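Long-range contact in hydrogenase 3 maturation protease (Escherichia coli, PDB 2E85), which cleaves a 32-residue peptide from the C-terminus of the precursor of the hydrogenase 3 large subunit, HycE, during maturation of that enzyme: residues L8-N13 / W37-G42. The protein carries 1 engineered substitution. Numbering follows the deposited sequence.
Sequences LLCVGN and WVVIDG. With CA (calcium ion), chain E.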
ATOM      1  N   LEU B   8     -16.591  -3.812  -7.854  1.00  6.05           N
ATOM      2  CA  LEU B   8     -15.762  -3.536  -9.027  1.00  6.75           C
ATOM      3  C   LEU B   8     -14.977  -2.273  -8.743  1.00  6.80           C
ATOM      4  O   LEU B   8     -15.559  -1.201  -8.529  1.00  7.09           O
ATOM      5  CB  LEU B   8     -16.654  -3.360 -10.261  1.00  6.55           C
ATOM      6  CG  LEU B   8     -16.006  -2.780 -11.537  1.00  6.91           C
ATOM      7  CD1 LEU B   8     -14.820  -3.623 -11.977  1.00  8.66           C
ATOM      8  CD2 LEU B   8     -17.019  -2.558 -12.665  1.00  9.39           C
ATOM      9  N   LEU B   9     -13.652  -2.398  -8.709  1.00  6.11           N
ATOM     10  CA  LEU B   9     -12.779  -1.220  -8.463  1.00  6.64           C
ATOM     11  C   LEU B   9     -12.217  -0.826  -9.803  1.00  6.99           C
ATOM     12  O   LEU B   9     -11.535  -1.621 -10.445  1.00  7.30           O
ATOM     13  CB  LEU B   9     -11.649  -1.546  -7.485  1.00  5.08           C
ATOM     14  CG  LEU B   9     -10.588  -0.425  -7.329  1.00  6.48           C
ATOM     15  CD1 LEU B   9     -11.201   0.859  -6.699  1.00  8.83           C
ATOM     16  CD2 LEU B   9      -9.379  -0.858  -6.542  1.00  7.34           C
ATOM     17  N   CYS B  10     -12.530   0.395 -10.240  1.00  6.99           N
ATOM     18  CA  CYS B  10     -12.044   0.870 -11.542  1.00  8.01           C
ATOM     19  C   CYS B  10     -10.897   1.820 -11.282  1.00  8.13           C
ATOM     20  O   CYS B  10     -11.118   2.846 -10.643  1.00  8.90           O
ATOM     21  CB  CYS B  10     -13.104   1.656 -12.296  1.00  7.42           C
ATOM     22  SG  CYS B  10     -14.472   0.606 -12.891  1.00 11.70           S
ATOM     23  N   VAL B  11      -9.721   1.524 -11.833  1.00  8.35           N
ATOM     24  CA  VAL B  11      -8.520   2.323 -11.616  1.00  8.41           C
ATOM     25  C   VAL B  11      -8.110   3.061 -12.895  1.00  8.22           C
ATOM     26  O   VAL B  11      -8.167   2.481 -13.970  1.00  8.08           O
ATOM     27  CB  VAL B  11      -7.307   1.414 -11.121  1.00  9.62           C
ATOM     28  CG1 VAL B  11      -6.008   2.214 -10.970  1.00 10.28           C
ATOM     29  CG2 VAL B  11      -7.667   0.675  -9.802  1.00 10.42           C
ATOM     30  N   GLY B  12      -7.696   4.323 -12.770  1.00  6.63           N
ATOM     31  CA  GLY B  12      -7.202   5.058 -13.914  1.00  8.81           C
ATOM     32  C   GLY B  12      -7.392   6.550 -13.814  1.00 10.49           C
ATOM     33  O   GLY B  12      -7.880   7.073 -12.815  1.00 10.54           O
ATOM     34  N   ASN B  13      -7.014   7.245 -14.878  1.00 11.57           N
ATOM     35  CA  ASN B  13      -7.044   8.708 -14.881  1.00 12.52           C
ATOM     36  C   ASN B  13      -7.558   9.140 -16.246  1.00 13.45           C
ATOM     37  O   ASN B  13      -6.900   8.869 -17.245  1.00 13.64           O
ATOM     38  CB  ASN B  13      -5.635   9.228 -14.604  1.00 12.68           C
ATOM     39  CG  ASN B  13      -5.563  10.751 -14.442  1.00 14.54           C
ATOM     40  OD1 ASN B  13      -6.478  11.486 -14.822  1.00 14.77           O
ATOM     41  ND2 ASN B  13      -4.473  11.215 -13.845  1.00 17.22           N
ATOM     42  N   TRP B  37     -22.730  -5.566  -9.263  1.00 12.48           N
ATOM     43  CA  TRP B  37     -21.490  -4.908  -8.826  1.00 10.79           C
ATOM     44  C   TRP B  37     -21.756  -3.561  -8.158  1.00 10.44           C
ATOM     45  O   TRP B  37     -22.498  -2.732  -8.695  1.00 11.30           O
ATOM     46  CB  TRP B  37     -20.562  -4.685 -10.032  1.00 10.16           C
ATOM     47  CG  TRP B  37     -20.222  -5.987 -10.773  1.00 10.36           C
ATOM     48  CD1 TRP B  37     -20.895  -6.523 -11.851  1.00  9.98           C
ATOM     49  CD2 TRP B  37     -19.151  -6.893 -10.478  1.00 10.22           C
ATOM     50  NE1 TRP B  37     -20.312  -7.708 -12.227  1.00  9.62           N
ATOM     51  CE2 TRP B  37     -19.239  -7.961 -11.412  1.00  8.50           C
ATOM     52  CE3 TRP B  37     -18.129  -6.919  -9.508  1.00  7.66           C
ATOM     53  CZ2 TRP B  37     -18.323  -9.047 -11.418  1.00  8.03           C
ATOM     54  CZ3 TRP B  37     -17.232  -7.993  -9.506  1.00  9.76           C
ATOM     55  CH2 TRP B  37     -17.330  -9.029 -10.456  1.00 10.03           C
ATOM     56  N   VAL B  38     -21.128  -3.357  -7.005  1.00 10.06           N
ATOM     57  CA  VAL B  38     -20.922  -2.012  -6.466  1.00  9.81           C
ATOM     58  C   VAL B  38     -19.642  -1.473  -7.109  1.00 10.23           C
ATOM     59  O   VAL B  38     -18.582  -2.068  -6.967  1.00  8.81           O
ATOM     60  CB  VAL B  38     -20.814  -2.009  -4.915  1.00 10.82           C
ATOM     61  CG1 VAL B  38     -20.577  -0.595  -4.404  1.00  8.55           C
ATOM     62  CG2 VAL B  38     -22.053  -2.558  -4.306  1.00 12.06           C
ATOM     63  N   VAL B  39     -19.752  -0.342  -7.803  1.00  8.98           N
ATOM     64  CA  VAL B  39     -18.647   0.124  -8.645  1.00  8.85           C
ATOM     65  C   VAL B  39     -17.951   1.307  -7.984  1.00  8.94           C
ATOM     66  O   VAL B  39     -18.570   2.363  -7.751  1.00  7.84           O
ATOM     67  CB  VAL B  39     -19.134   0.485 -10.071  1.00  9.38           C
ATOM     68  CG1 VAL B  39     -17.951   0.982 -10.931  1.00 11.00           C
ATOM     69  CG2 VAL B  39     -19.823  -0.726 -10.709  1.00  9.90           C
ATOM     70  N   ILE B  40     -16.668   1.143  -7.679  1.00  8.84           N
ATOM     71  CA  ILE B  40     -15.868   2.227  -7.081  1.00  9.28           C
ATOM     72  C   ILE B  40     -15.061   2.901  -8.194  1.00 10.03           C
ATOM     73  O   ILE B  40     -14.291   2.257  -8.866  1.00 10.37           O
ATOM     74  CB  ILE B  40     -14.928   1.698  -5.989  1.00  8.81           C
ATOM     75  CG1 ILE B  40     -15.756   1.202  -4.794  1.00 11.46           C
ATOM     76  CG2 ILE B  40     -13.980   2.795  -5.519  1.00 11.56           C
ATOM     77  CD1 ILE B  40     -16.557  -0.069  -5.024  1.00 14.79           C
ATOM     78  N   ASP B  41     -15.282   4.197  -8.376  1.00 10.95           N
ATOM     79  CA  ASP B  41     -14.511   5.002  -9.332  1.00 10.41           C
ATOM     80  C   ASP B  41     -13.229   5.416  -8.635  1.00 11.16           C
ATOM     81  O   ASP B  41     -13.125   6.530  -8.113  1.00 10.92           O
ATOM     82  CB  ASP B  41     -15.394   6.212  -9.690  1.00 12.13           C
ATOM     83  CG  ASP B  41     -14.996   6.900 -10.976  1.00 15.80           C
ATOM     84  OD1 ASP B  41     -14.024   6.488 -11.646  1.00 15.88           O
ATOM     85  OD2 ASP B  41     -15.708   7.891 -11.322  1.00 17.94           O
ATOM     86  N   GLY B  42     -12.221   4.532  -8.678  1.00 10.12           N
ATOM     87  CA  GLY B  42     -11.034   4.637  -7.847  1.00 10.65           C
ATOM     88  C   GLY B  42     -10.030   5.706  -8.230  1.00 10.06           C
ATOM     89  O   GLY B  42      -9.192   6.057  -7.413  1.00 10.64           O
TER
HETATM   90 CA    CA E1001      -8.354   6.027  -5.271  1.00  9.18          CA
HETATM   91  O   HOH W   1     -11.488   5.295 -11.812  1.00 14.93           O
HETATM   92  O   HOH W   2      -9.875   7.966  -4.892  1.00  9.97           O
HETATM   93  O   HOH W   3      -6.976   7.883  -6.129  1.00 10.25           O
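The Trp-37 indole meets strand 6-11 at Leu-8 with its six-membered ring: CE3 sits 3.9 Å from Leu-8 CB, and Leu-8 N lies obliquely to the ring while its N-H goes to Val-38 O. Arg-60 and Leu-62 of the next strand also touch this indole, and its NE1 bonds to Leu-142 O. Leu-8 and Val-39 run side by side, CD2 to CG2 at 3.9 Å, while Val-39 CG1, anti to its backbone N (chi1 180°), reaches Cys-10 SG at 4.0 Å; helix 21-31 covers this face. An alanine in place of Val-39 would probably open a gap beside Leu-8 CD2 and take one apolar neighbour from the Cys-10 sulfur. On the other face Leu-9 CD1 packs against Ile-40 CG2 at 3.6 Å, with helix 50-56 over Ile-40. Between the faces, Leu-8 O takes the Ile-40 N-H nearly head-on at 2.7 Å. Cys-10 O accepts two bonds, from Gly-42 N, noticeably bent at 137°, and from a water that also donates to Asp-41 OD1. Gly-42 O then binds calcium at 2.3 Å, in a site shared with Ala-45 O, Asn-48 OD1, Asp-49 OD2 and two waters. Parallel strands 6-11 and 38-43, linked through helix 21-31, form a classic beta-alpha-beta crossover at the sheet's edge.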